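Local coordinates for GDSL-like protein (Roseburia intestinalis L1-82, PDB 6HFZ), which removes acetyl groups from complex beta-mannans as a two-domain esterase with a GDSL-like (SGNH-type) hydrolase domain, at residues I104-S108 and Y121-V125; V137-V143 and L164-Q170; R294-K298 and F322-D328; P302-I307 and V346-E352. The contacts are given in a common frame with arbitrary orientation. Numbering follows the deposited sequence.

Contact 1: residues I104-S108 and Y121-V125; sequences IIEFS and YEGLV
Strand 104-106 packs against helix 115-129, and the two run nearly antiparallel: the axes of the short segments 104-106 and 121-125 make an angle of 167° and approach to 11.1 Å. I105 stands across from V125 (CA-CA 8.3 Å) and F107 across from Y121 (8.4 Å). I105, an m rotamer in extended backbone, aims at the helix: its CG2 lies 3.9 Å from both Y121 CE1 and L124 CD2, and its CD1 4.3 Å from V125 CG2. The helix (V125 N to Y121 O 2.8 Å), with Y121 chi1 t and L124 chi1 t, chi2 p, presents both side chains to it. F107 lies beyond the strand, with psi near 7°, yet its side chain points toward the helix, F107 CE2 meeting L124 CD2 at 3.6 Å and F107 CB approaching the edge of the Y121 ring at CE1 (4.3 Å). S108 OG is joined to Y121 OH through one water, 2.9 Å from S108 OG and 2.8 Å from Y121 OH; the same water donates to I105 O (3.2 Å) and accepts from F107 N (3.0 Å). S108 OG is also hydrogen-bonded to H155 and H141. This is the strand-helix packing of a beta-alpha-beta unit, as expected of an SGNH-type alpha/beta core. Direct contact is thus apolar and buried, while the polar groups at the strand end are met by an enclosed water.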
loop_
_atom_site.group_PDB
_atom_site.type_symbol
_atom_site.label_atom_id
_atom_site.label_comp_id
_atom_site.label_asym_id
_atom_site.label_seq_id
_atom_site.Cartn_x
_atom_site.Cartn_y
_atom_site.Cartn_z
ATOM N N ILE A 104 3.798 8.470 6.631
ATOM C CA ILE A 104 4.817 7.483 6.196
ATOM C C ILE A 104 4.223 6.606 5.100
ATOM O O ILE A 104 3.070 6.079 5.250
ATOM C CB ILE A 104 5.323 6.645 7.379
ATOM C CG1 ILE A 104 6.417 7.432 8.104
ATOM C CG2 ILE A 104 5.820 5.249 6.903
ATOM C CD1 ILE A 104 6.856 6.859 9.428
ATOM N N ILE A 105 4.987 6.463 4.018
ATOM C CA ILE A 105 4.625 5.600 2.948
ATOM C C ILE A 105 5.603 4.417 2.914
ATOM O O ILE A 105 6.797 4.610 2.827
ATOM C CB ILE A 105 4.601 6.354 1.612
ATOM C CG1 ILE A 105 3.540 7.449 1.573
ATOM C CG2 ILE A 105 4.414 5.367 0.477
ATOM C CD1 ILE A 105 3.596 8.281 0.355
ATOM N N GLU A 106 5.082 3.188 2.962
ATOM C CA GLU A 106 5.898 2.010 3.235
ATOM C C GLU A 106 5.428 0.840 2.364
ATOM O O GLU A 106 4.574 0.034 2.802
ATOM C CB GLU A 106 5.765 1.711 4.729
ATOM C CG GLU A 106 6.656 0.618 5.284
ATOM C CD GLU A 106 6.251 -0.812 4.996
ATOM O OE1 GLU A 106 7.029 -1.485 4.247
ATOM O OE2 GLU A 106 5.144 -1.250 5.457
ATOM N N PHE A 107 5.989 0.751 1.147
ATOM C CA PHE A 107 5.574 -0.256 0.163
ATOM C C PHE A 107 6.783 -0.955 -0.488
ATOM O O PHE A 107 6.628 -1.672 -1.467
ATOM C CB PHE A 107 4.683 0.366 -0.922
ATOM C CG PHE A 107 3.263 0.627 -0.499
ATOM C CD1 PHE A 107 2.423 -0.433 -0.133
ATOM C CD2 PHE A 107 2.774 1.917 -0.401
ATOM C CE1 PHE A 107 1.096 -0.202 0.220
ATOM C CE2 PHE A 107 1.475 2.143 0.055
ATOM C CZ PHE A 107 0.628 1.089 0.314
ATOM N N SER A 108 8.006 -0.686 0.001
ATOM C CA SER A 108 9.223 -1.165 -0.687
ATOM C C SER A 108 9.486 -2.677 -0.562
ATOM O O SER A 108 10.401 -3.165 -1.270
ATOM C CB SER A 108 10.446 -0.338 -0.267
ATOM O OG SER A 108 10.163 1.049 -0.443
ATOM N N TYR A 121 3.720 3.966 -7.577
ATOM C CA TYR A 121 4.231 4.730 -6.424
ATOM C C TYR A 121 4.298 6.235 -6.708
ATOM O O TYR A 121 3.985 7.038 -5.828
ATOM C CB TYR A 121 5.595 4.170 -6.070
ATOM C CG TYR A 121 6.194 4.498 -4.743
ATOM C CD1 TYR A 121 5.904 3.712 -3.645
ATOM C CD2 TYR A 121 7.210 5.444 -4.643
ATOM C CE1 TYR A 121 6.565 3.889 -2.452
ATOM C CE2 TYR A 121 7.873 5.638 -3.450
ATOM C CZ TYR A 121 7.545 4.855 -2.354
ATOM O OH TYR A 121 8.234 4.960 -1.172
ATOM N N GLU A 122 4.688 6.625 -7.938
ATOM C CA GLU A 122 4.697 8.036 -8.285
ATOM C C GLU A 122 3.273 8.628 -8.182
ATOM O O GLU A 122 3.106 9.720 -7.601
ATOM C CB GLU A 122 5.285 8.310 -9.673
ATOM C CG GLU A 122 5.265 9.794 -9.966
ATOM C CD GLU A 122 6.145 10.248 -11.116
ATOM O OE1 GLU A 122 6.781 11.344 -10.981
ATOM O OE2 GLU A 122 6.250 9.510 -12.078
ATOM N N GLY A 123 2.267 7.921 -8.719
ATOM C CA GLY A 123 0.880 8.335 -8.589
ATOM C C GLY A 123 0.469 8.510 -7.146
ATOM O O GLY A 123 -0.166 9.493 -6.804
ATOM N N LEU A 124 0.850 7.541 -6.285
ATOM C CA LEU A 124 0.511 7.621 -4.868
ATOM C C LEU A 124 1.175 8.836 -4.221
ATOM O O LEU A 124 0.494 9.641 -3.475
ATOM C CB LEU A 124 0.950 6.328 -4.170
ATOM C CG LEU A 124 0.815 6.384 -2.647
ATOM C CD1 LEU A 124 -0.644 6.566 -2.202
ATOM C CD2 LEU A 124 1.432 5.135 -2.006
ATOM N N VAL A 125 2.484 9.001 -4.447
ATOM C CA VAL A 125 3.228 10.109 -3.854
ATOM C C VAL A 125 2.615 11.462 -4.293
ATOM O O VAL A 125 2.424 12.379 -3.464
ATOM C CB VAL A 125 4.743 10.013 -4.150
ATOM C CG1 VAL A 125 5.482 11.299 -3.803
ATOM C CG2 VAL A 125 5.386 8.818 -3.471
HETATM O O HOH W 1 8.125 2.794 0.560
#

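Contact 2: residues V137-V143 and L164-Q170; sequences VLLVHNV and LPAVSMQ
A right-handed beta-alpha-beta unit, strand 136-141, helix 152-161 and strand 166-168, brings these segments together as parallel neighbours in the central sheet of the hydrolase fold. The axes of 137-141 and 166-168 lie 4.8 Å apart at 17°, pairing L139 with A166, V140 with V167 and H141 with S168. Four backbone hydrogen bonds form the ladder: L139 N to P165 O (3.0 Å), V167 N to L139 O (2.9 Å), H141 N to V167 O (2.8 Å) and M169 N to H141 O (2.9 Å). On one face V140 CG2 meets V167 CG2 (3.9 Å), and the selenomethionine M169, chi1 and chi2 both m, curls its CE back to V140 CG1 (4.1 Å). On the other, L139 CB packs on A166 CB (4.0 Å). S168 OG accepts from Q170 N (3.0 Å), an ST turn ending the strand, and also hydrogen-bonds Q152 of helix 152-161. Helix 196-215 covers the V167 face, helices 115-129 and 152-161 the L139 face, and strands 102-106 and 11-13 flank the pair.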
loop_
_atom_site.group_PDB
_atom_site.type_symbol
_atom_site.label_atom_id
_atom_site.label_comp_id
_atom_site.label_asym_id
_atom_site.label_seq_id
_atom_site.Cartn_x
_atom_site.Cartn_y
_atom_site.Cartn_z
ATOM N N VAL A 137 5.668 14.163 4.211
ATOM C CA VAL A 137 5.744 12.777 3.742
ATOM C C VAL A 137 7.162 12.266 3.990
ATOM O O VAL A 137 8.133 12.959 3.678
ATOM C CB VAL A 137 5.385 12.685 2.256
ATOM C CG1 VAL A 137 5.551 11.267 1.701
ATOM C CG2 VAL A 137 3.978 13.191 1.970
ATOM N N LEU A 138 7.261 11.072 4.591
ATOM C CA LEU A 138 8.520 10.369 4.799
ATOM C C LEU A 138 8.390 8.970 4.181
ATOM O O LEU A 138 7.431 8.220 4.526
ATOM C CB LEU A 138 8.792 10.284 6.301
ATOM C CG LEU A 138 9.941 9.378 6.734
ATOM C CD1 LEU A 138 11.238 9.964 6.235
ATOM C CD2 LEU A 138 9.934 9.223 8.250
ATOM N N LEU A 139 9.322 8.607 3.304
ATOM C CA LEU A 139 9.290 7.279 2.698
ATOM C C LEU A 139 10.078 6.328 3.599
ATOM O O LEU A 139 11.156 6.688 4.142
ATOM C CB LEU A 139 9.860 7.318 1.278
ATOM C CG LEU A 139 9.254 8.341 0.325
ATOM C CD1 LEU A 139 9.760 8.128 -1.069
ATOM C CD2 LEU A 139 7.737 8.295 0.293
ATOM N N VAL A 140 9.532 5.127 3.821
ATOM C CA VAL A 140 10.255 4.140 4.590
ATOM C C VAL A 140 10.455 2.885 3.731
ATOM O O VAL A 140 9.518 2.346 3.145
ATOM C CB VAL A 140 9.511 3.817 5.905
ATOM C CG1 VAL A 140 10.092 2.600 6.608
ATOM C CG2 VAL A 140 9.490 5.007 6.860
ATOM N N HIS A 141 11.696 2.409 3.643
ATOM C CA HIS A 141 12.055 1.245 2.822
ATOM C C HIS A 141 12.465 0.065 3.714
ATOM O O HIS A 141 13.582 0.062 4.236
ATOM C CB HIS A 141 13.232 1.583 1.869
ATOM C CG HIS A 141 13.099 2.835 1.052
ATOM N ND1 HIS A 141 12.089 3.007 0.112
ATOM C CD2 HIS A 141 13.808 3.985 1.039
ATOM C CE1 HIS A 141 12.198 4.219 -0.435
ATOM N NE2 HIS A 141 13.234 4.822 0.097
ATOM N N ASN A 142 11.576 -0.936 3.872
ATOM C CA ASN A 142 11.897 -2.202 4.540
ATOM C C ASN A 142 12.725 -3.046 3.567
ATOM O O ASN A 142 13.053 -2.564 2.450
ATOM C CB ASN A 142 10.622 -2.864 5.046
ATOM C CG ASN A 142 10.182 -2.257 6.365
ATOM O OD1 ASN A 142 10.944 -2.281 7.330
ATOM N ND2 ASN A 142 9.001 -1.659 6.412
ATOM N N VAL A 143 13.156 -4.226 4.017
ATOM C CA VAL A 143 14.024 -5.070 3.217
ATOM C C VAL A 143 13.653 -6.539 3.489
ATOM O O VAL A 143 13.239 -6.889 4.604
ATOM C CB VAL A 143 15.498 -4.741 3.565
ATOM C CG1 VAL A 143 15.824 -5.193 4.993
ATOM C CG2 VAL A 143 16.495 -5.321 2.577
ATOM N N LEU A 164 11.880 14.214 -1.268
ATOM C CA LEU A 164 11.280 13.675 -0.069
ATOM C C LEU A 164 12.303 12.990 0.803
ATOM O O LEU A 164 13.158 12.259 0.312
ATOM C CB LEU A 164 10.167 12.685 -0.413
ATOM C CG LEU A 164 8.981 13.260 -1.178
ATOM C CD1 LEU A 164 7.996 12.150 -1.536
ATOM C CD2 LEU A 164 8.295 14.319 -0.371
ATOM N N PRO A 165 12.193 13.182 2.126
ATOM C CA PRO A 165 13.014 12.414 3.064
ATOM C C PRO A 165 12.681 10.924 2.980
ATOM O O PRO A 165 11.517 10.573 2.778
ATOM C CB PRO A 165 12.690 12.994 4.439
ATOM C CG PRO A 165 11.398 13.769 4.269
ATOM C CD PRO A 165 11.291 14.121 2.794
ATOM N N ALA A 166 13.712 10.070 3.150
ATOM C CA ALA A 166 13.527 8.636 3.040
ATOM C C ALA A 166 14.513 7.934 3.969
ATOM O O ALA A 166 15.713 8.331 4.007
ATOM C CB ALA A 166 13.781 8.193 1.642
ATOM N N VAL A 167 14.042 6.879 4.632
ATOM C CA VAL A 167 14.913 6.073 5.439
ATOM C C VAL A 167 14.813 4.603 5.016
ATOM O O VAL A 167 13.724 4.141 4.570
ATOM C CB VAL A 167 14.655 6.266 6.943
ATOM C CG1 VAL A 167 14.983 7.689 7.378
ATOM C CG2 VAL A 167 13.247 5.890 7.358
ATOM N N SER A 168 15.900 3.855 5.260
ATOM C CA SER A 168 16.045 2.491 4.733
ATOM C C SER A 168 16.571 1.509 5.767
ATOM O O SER A 168 17.546 1.797 6.447
ATOM C CB SER A 168 16.930 2.492 3.518
ATOM O OG SER A 168 17.180 1.175 3.062
HETATM N N MSE A 169 15.979 0.296 5.783
HETATM C CA MSE A 169 16.489 -0.844 6.543
HETATM C C MSE A 169 17.517 -1.650 5.749
HETATM O O MSE A 169 18.284 -2.435 6.316
HETATM C CB MSE A 169 15.348 -1.760 7.001
HETATM C CG MSE A 169 14.153 -0.966 7.558
HETATM SE SE MSE A 169 14.711 0.235 9.024
HETATM C CE MSE A 169 13.730 1.795 8.399
ATOM N N GLN A 170 17.550 -1.441 4.429
ATOM C CA GLN A 170 18.460 -2.186 3.557
ATOM C C GLN A 170 19.922 -1.823 3.853
ATOM O O GLN A 170 20.811 -2.662 3.658
ATOM C CB GLN A 170 18.099 -1.913 2.097
ATOM C CG GLN A 170 18.798 -2.744 1.034
ATOM C CD GLN A 170 18.314 -2.495 -0.377
ATOM O OE1 GLN A 170 18.390 -1.370 -0.866
ATOM N NE2 GLN A 170 17.893 -3.542 -1.096
#

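Contact 3: residues R294-K298 and F322-D328; sequences RKSVK and FDETWGD
This is a surface loop contact in the beta-rich second domain, where the end of strand 288-295 and the turn after it meet the irregular segment 322-328 leading into strand 329-336. K295 lies nearest F322 (CA-CA 5.0 Å) and S296 nearest D328 (4.7 Å). Two hydrogen bonds join them: F322 N gives to S296 O (3.2 Å), and V297 N to D328 OD1 (2.8 Å). D328, chi1 m, swings its carboxylate over the turn, and a water donates to D328 OD2 (2.8 Å) and S296 OG (2.7 Å), which donates to K298 O (2.7 Å). The m rotamer of V297 sets CG1 into the loop bend, 3.8 Å from F322 CD2, 3.4 Å from E324 O and 3.3 Å from G327 O. G327, at phi 152° and psi 174°, leaves a CB no room beside the preceding carbonyl. W326 NE1 hydrogen-bonds E324 OE1 (3.0 Å) within the loop. Strand 288-295 pairs with 329-336 and 361-370: K295 forms a salt bridge with E331 across the first pairing, while R294, also salt-bridged to a bound HEPES molecule probably from the crystallisation liquor, makes a cation-pi contact with F267 and hydrogen-bonds P360 O beside the second.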
loop_
_atom_site.group_PDB
_atom_site.type_symbol
_atom_site.label_atom_id
_atom_site.label_comp_id
_atom_site.label_asym_id
_atom_site.label_seq_id
_atom_site.Cartn_x
_atom_site.Cartn_y
_atom_site.Cartn_z
ATOM N N ARG A 294 -10.262 -12.269 -4.277
ATOM C CA ARG A 294 -9.677 -13.086 -3.248
ATOM C C ARG A 294 -8.951 -14.294 -3.850
ATOM O O ARG A 294 -9.488 -15.005 -4.705
ATOM C CB ARG A 294 -10.743 -13.593 -2.274
ATOM C CG ARG A 294 -10.220 -14.555 -1.206
ATOM C CD ARG A 294 -11.303 -14.759 -0.145
ATOM N NE ARG A 294 -12.558 -15.319 -0.643
ATOM C CZ ARG A 294 -13.748 -15.097 -0.108
ATOM N NH1 ARG A 294 -13.872 -14.299 0.948
ATOM N NH2 ARG A 294 -14.845 -15.587 -0.670
ATOM N N LYS A 295 -7.752 -14.574 -3.313
ATOM C CA LYS A 295 -7.090 -15.844 -3.448
ATOM C C LYS A 295 -7.146 -16.513 -2.063
ATOM O O LYS A 295 -6.624 -15.984 -1.076
ATOM C CB LYS A 295 -5.654 -15.663 -3.952
ATOM C CG LYS A 295 -5.512 -15.425 -5.444
ATOM C CD LYS A 295 -4.094 -15.400 -5.917
ATOM C CE LYS A 295 -4.013 -15.227 -7.416
ATOM N NZ LYS A 295 -2.670 -14.777 -7.862
ATOM N N SER A 296 -7.836 -17.657 -2.009
ATOM C CA SER A 296 -8.280 -18.308 -0.795
ATOM C C SER A 296 -7.330 -19.452 -0.428
ATOM O O SER A 296 -6.935 -20.234 -1.266
ATOM C CB SER A 296 -9.709 -18.803 -0.960
ATOM O OG SER A 296 -10.062 -19.653 0.133
ATOM N N VAL A 297 -6.948 -19.544 0.841
ATOM C CA VAL A 297 -6.208 -20.715 1.308
ATOM C C VAL A 297 -7.175 -21.828 1.722
ATOM O O VAL A 297 -6.727 -22.955 2.043
ATOM C CB VAL A 297 -5.270 -20.365 2.469
ATOM C CG1 VAL A 297 -4.090 -19.526 1.953
ATOM C CG2 VAL A 297 -6.012 -19.682 3.609
ATOM N N LYS A 298 -8.464 -21.505 1.777
ATOM C CA LYS A 298 -9.526 -22.503 1.977
ATOM C C LYS A 298 -9.916 -23.041 0.605
ATOM O O LYS A 298 -10.470 -22.290 -0.189
ATOM C CB LYS A 298 -10.725 -21.868 2.681
ATOM C CG LYS A 298 -10.486 -21.513 4.139
ATOM C CD LYS A 298 -11.721 -20.994 4.834
ATOM C CE LYS A 298 -11.397 -20.005 5.938
ATOM N NZ LYS A 298 -12.534 -19.855 6.878
ATOM N N PHE A 322 -5.427 -20.362 -4.040
ATOM C CA PHE A 322 -4.117 -19.827 -3.652
ATOM C C PHE A 322 -3.163 -20.989 -3.379
ATOM O O PHE A 322 -3.513 -21.918 -2.634
ATOM C CB PHE A 322 -4.212 -18.954 -2.399
ATOM C CG PHE A 322 -3.065 -17.993 -2.183
ATOM C CD1 PHE A 322 -2.263 -17.587 -3.239
ATOM C CD2 PHE A 322 -2.872 -17.399 -0.949
ATOM C CE1 PHE A 322 -1.256 -16.662 -3.051
ATOM C CE2 PHE A 322 -1.829 -16.504 -0.750
ATOM C CZ PHE A 322 -1.009 -16.161 -1.800
ATOM N N ASP A 323 -1.956 -20.897 -3.942
ATOM C CA ASP A 323 -0.961 -21.966 -3.835
ATOM C C ASP A 323 0.032 -21.691 -2.696
ATOM O O ASP A 323 0.958 -22.465 -2.512
ATOM C CB ASP A 323 -0.238 -22.172 -5.166
ATOM C CG ASP A 323 0.339 -20.914 -5.789
ATOM O OD1 ASP A 323 -0.002 -19.805 -5.317
ATOM O OD2 ASP A 323 1.124 -21.055 -6.753
ATOM N N GLU A 324 -0.148 -20.596 -1.951
ATOM C CA GLU A 324 0.670 -20.279 -0.772
ATOM C C GLU A 324 -0.211 -20.506 0.447
ATOM O O GLU A 324 -1.382 -20.766 0.274
ATOM C CB GLU A 324 1.179 -18.835 -0.836
ATOM C CG GLU A 324 1.898 -18.521 -2.135
ATOM C CD GLU A 324 2.343 -17.082 -2.295
ATOM O OE1 GLU A 324 2.624 -16.436 -1.269
ATOM O OE2 GLU A 324 2.396 -16.606 -3.450
ATOM N N THR A 325 0.341 -20.371 1.656
ATOM C CA THR A 325 -0.358 -20.883 2.834
ATOM C C THR A 325 -0.476 -19.847 3.964
ATOM O O THR A 325 -1.237 -20.078 4.891
ATOM C CB THR A 325 0.311 -22.170 3.339
ATOM O OG1 THR A 325 1.681 -21.876 3.630
ATOM C CG2 THR A 325 0.208 -23.300 2.337
ATOM N N TRP A 326 0.251 -18.724 3.895
ATOM C CA TRP A 326 0.291 -17.741 5.002
ATOM C C TRP A 326 -1.098 -17.146 5.290
ATOM O O TRP A 326 -1.337 -16.604 6.353
ATOM C CB TRP A 326 1.298 -16.627 4.701
ATOM C CG TRP A 326 1.078 -15.931 3.391
ATOM C CD1 TRP A 326 1.696 -16.208 2.202
ATOM C CD2 TRP A 326 0.149 -14.859 3.121
ATOM N NE1 TRP A 326 1.225 -15.378 1.219
ATOM C CE2 TRP A 326 0.284 -14.536 1.751
ATOM C CE3 TRP A 326 -0.770 -14.134 3.898
ATOM C CZ2 TRP A 326 -0.463 -13.519 1.149
ATOM C CZ3 TRP A 326 -1.500 -13.126 3.305
ATOM C CH2 TRP A 326 -1.348 -12.827 1.946
ATOM N N GLY A 327 -2.011 -17.210 4.317
ATOM C CA GLY A 327 -3.346 -16.663 4.465
ATOM C C GLY A 327 -3.918 -16.233 3.121
ATOM O O GLY A 327 -3.243 -16.291 2.092
ATOM N N ASP A 328 -5.185 -15.833 3.147
ATOM C CA ASP A 328 -5.879 -15.293 1.969
ATOM C C ASP A 328 -5.121 -14.040 1.500
ATOM O O ASP A 328 -4.609 -13.260 2.330
ATOM C CB ASP A 328 -7.328 -14.940 2.321
ATOM C CG ASP A 328 -8.236 -16.132 2.601
ATOM O OD1 ASP A 328 -7.872 -17.251 2.224
ATOM O OD2 ASP A 328 -9.279 -15.920 3.229
HETATM O O HOH W 2 -10.762 -18.050 2.163
#

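Contact 4: residues P302-I307 and V346-E352; sequences PVAEII and VEVRLTE
I306 and V348 form the apolar centre of this antiparallel pair, I306 CD1 lying 3.9 Å from V348 CG2 and 3.7 Å from V346 CG1. A304 CB meets V348 CG1 (4.1 Å) and L350 CD1 (3.9 Å), and P302 CB ends the patch at L350 CD2 (4.2 Å). The axes of 303-307 and 346-352 approach to 4.3 Å at 143°. Hydrogen-bonded pairs include I307 with E347 (I307 N-E347 O 2.9 Å, E347 N-I307 O 3.0 Å) and E305 with R349 (E305 N-R349 O and R349 N-E305 O, both 3.0 Å). Beyond, at the hydrogen-bonded pair of V303 with E352 (V303 N-E352 O 3.0 Å), a classic beta bulge lets V303 O accept from T351 N (2.9 Å) and E352 N (3.2 Å), shifting the register. Polar E305, E347 and R349 share the opposite face with V303 and I307; E352 forms a salt bridge with R317. Strands 316-319 and 279-286 flank the pair, and strand 361-370 of the domain's other antiparallel sheet packs against P302, A304, V348 and L350.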
loop_
_atom_site.group_PDB
_atom_site.type_symbol
_atom_site.label_atom_id
_atom_site.label_comp_id
_atom_site.label_asym_id
_atom_site.label_seq_id
_atom_site.Cartn_x
_atom_site.Cartn_y
_atom_site.Cartn_z
ATOM N N PRO A 302 -13.455 -21.326 -6.786
ATOM C CA PRO A 302 -13.756 -21.140 -8.197
ATOM C C PRO A 302 -12.650 -20.419 -8.959
ATOM O O PRO A 302 -11.717 -19.854 -8.346
ATOM C CB PRO A 302 -14.985 -20.234 -8.206
ATOM C CG PRO A 302 -15.594 -20.438 -6.867
ATOM C CD PRO A 302 -14.393 -20.561 -5.956
ATOM N N VAL A 303 -12.763 -20.503 -10.277
ATOM C CA VAL A 303 -11.925 -19.794 -11.224
ATOM C C VAL A 303 -12.841 -18.923 -12.064
ATOM O O VAL A 303 -13.937 -19.366 -12.426
ATOM C CB VAL A 303 -11.119 -20.764 -12.104
ATOM C CG1 VAL A 303 -10.261 -20.006 -13.102
ATOM C CG2 VAL A 303 -10.270 -21.723 -11.253
ATOM N N ALA A 304 -12.419 -17.683 -12.316
ATOM C CA ALA A 304 -13.135 -16.772 -13.202
ATOM C C ALA A 304 -12.222 -16.334 -14.347
ATOM O O ALA A 304 -11.032 -16.589 -14.311
ATOM C CB ALA A 304 -13.625 -15.575 -12.426
ATOM N N GLU A 305 -12.808 -15.601 -15.290
ATOM C CA GLU A 305 -12.093 -14.909 -16.341
ATOM C C GLU A 305 -12.624 -13.471 -16.393
ATOM O O GLU A 305 -13.821 -13.174 -16.068
ATOM C CB GLU A 305 -12.238 -15.657 -17.670
ATOM C CG GLU A 305 -13.572 -15.435 -18.361
ATOM C CD GLU A 305 -13.829 -16.265 -19.622
ATOM O OE1 GLU A 305 -12.830 -16.798 -20.198
ATOM O OE2 GLU A 305 -15.035 -16.409 -20.003
ATOM N N ILE A 306 -11.735 -12.542 -16.744
ATOM C CA ILE A 306 -12.073 -11.156 -16.958
ATOM C C ILE A 306 -11.744 -10.804 -18.427
ATOM O O ILE A 306 -10.694 -11.199 -18.946
ATOM C CB ILE A 306 -11.327 -10.240 -15.954
ATOM C CG1 ILE A 306 -11.733 -8.782 -16.132
ATOM C CG2 ILE A 306 -9.822 -10.423 -16.011
ATOM C CD1 ILE A 306 -11.414 -7.910 -14.938
ATOM N N ILE A 307 -12.688 -10.109 -19.065
ATOM C CA ILE A 307 -12.667 -9.766 -20.443
ATOM C C ILE A 307 -12.882 -8.265 -20.555
ATOM O O ILE A 307 -13.797 -7.715 -19.949
ATOM C CB ILE A 307 -13.773 -10.522 -21.193
ATOM C CG1 ILE A 307 -13.582 -12.036 -21.093
ATOM C CG2 ILE A 307 -13.840 -10.059 -22.647
ATOM C CD1 ILE A 307 -14.719 -12.834 -21.706
ATOM N N VAL A 346 -16.199 -4.069 -19.051
ATOM C CA VAL A 346 -15.510 -5.100 -18.356
ATOM C C VAL A 346 -16.515 -6.162 -17.921
ATOM O O VAL A 346 -17.551 -5.860 -17.344
ATOM C CB VAL A 346 -14.731 -4.533 -17.154
ATOM C CG1 VAL A 346 -13.969 -5.644 -16.454
ATOM C CG2 VAL A 346 -13.819 -3.396 -17.571
ATOM N N GLU A 347 -16.151 -7.414 -18.119
ATOM C CA GLU A 347 -16.988 -8.493 -17.718
ATOM C C GLU A 347 -16.142 -9.488 -16.929
ATOM O O GLU A 347 -15.043 -9.816 -17.333
ATOM C CB GLU A 347 -17.632 -9.119 -18.966
ATOM C CG GLU A 347 -18.459 -10.351 -18.638
ATOM C CD GLU A 347 -19.267 -10.942 -19.784
ATOM O OE1 GLU A 347 -18.806 -10.869 -20.965
ATOM O OE2 GLU A 347 -20.368 -11.479 -19.488
ATOM N N VAL A 348 -16.694 -9.983 -15.819
ATOM C CA VAL A 348 -16.100 -11.081 -15.088
ATOM C C VAL A 348 -17.136 -12.218 -15.052
ATOM O O VAL A 348 -18.285 -11.954 -14.766
ATOM C CB VAL A 348 -15.698 -10.623 -13.673
ATOM C CG1 VAL A 348 -15.087 -11.763 -12.881
ATOM C CG2 VAL A 348 -14.753 -9.424 -13.731
ATOM N N ARG A 349 -16.703 -13.442 -15.354
ATOM C CA ARG A 349 -17.577 -14.621 -15.441
ATOM C C ARG A 349 -16.900 -15.792 -14.738
ATOM O O ARG A 349 -15.737 -16.026 -14.954
ATOM C CB ARG A 349 -17.750 -15.023 -16.918
ATOM C CG ARG A 349 -18.785 -16.114 -17.168
ATOM C CD ARG A 349 -19.071 -16.304 -18.682
ATOM N NE ARG A 349 -20.038 -17.401 -18.900
ATOM C CZ ARG A 349 -21.354 -17.226 -19.022
ATOM N NH1 ARG A 349 -21.854 -16.007 -19.073
ATOM N NH2 ARG A 349 -22.169 -18.261 -19.131
ATOM N N LEU A 350 -17.659 -16.619 -14.012
ATOM C CA LEU A 350 -17.088 -17.823 -13.435
ATOM C C LEU A 350 -16.995 -18.919 -14.502
ATOM O O LEU A 350 -17.969 -19.128 -15.233
ATOM C CB LEU A 350 -17.974 -18.266 -12.268
ATOM C CG LEU A 350 -17.441 -17.966 -10.866
ATOM C CD1 LEU A 350 -17.024 -16.539 -10.678
ATOM C CD2 LEU A 350 -18.418 -18.378 -9.784
ATOM N N THR A 351 -15.818 -19.544 -14.598
ATOM C CA THR A 351 -15.496 -20.576 -15.623
ATOM C C THR A 351 -15.285 -21.972 -15.032
ATOM O O THR A 351 -15.457 -22.960 -15.772
ATOM C CB THR A 351 -14.264 -20.164 -16.435
ATOM O OG1 THR A 351 -13.140 -20.070 -15.557
ATOM C CG2 THR A 351 -14.461 -18.844 -17.139
ATOM N N GLU A 352 -14.872 -22.089 -13.761
ATOM C CA GLU A 352 -14.686 -23.404 -13.088
ATOM C C GLU A 352 -15.251 -23.319 -11.659
ATOM O O GLU A 352 -15.063 -22.318 -10.960
ATOM C CB GLU A 352 -13.216 -23.854 -13.021
ATOM C CG GLU A 352 -12.463 -23.789 -14.352
ATOM C CD GLU A 352 -10.973 -24.119 -14.271
ATOM O OE1 GLU A 352 -10.183 -23.568 -15.094
ATOM O OE2 GLU A 352 -10.593 -24.943 -13.388
#

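Overall arrangement
Contacts 1 and 2 belong to one hydrolase core, their centres about 10 Å apart: strands 102-106 and 136-141 are sheet neighbours, S108 OG lies 2.8 Å from H141 ND1, and E106 OE1 2.9 Å from N142 ND2. E106 also hydrogen-bonds T43, close in sequence to S41, which with H193 and D190 has the geometry of a probable catalytic triad. Contacts 3 and 4 belong to the second, beta-rich domain; their centres are about 19 Å apart, and their segments alternate along the chain. Contact 3 is nearer the core, about 13 Å from contact 1 between nearest atoms, whereas contacts 2 and 4 lie on opposite sides of the chain's centre, about 38 Å apart between centres.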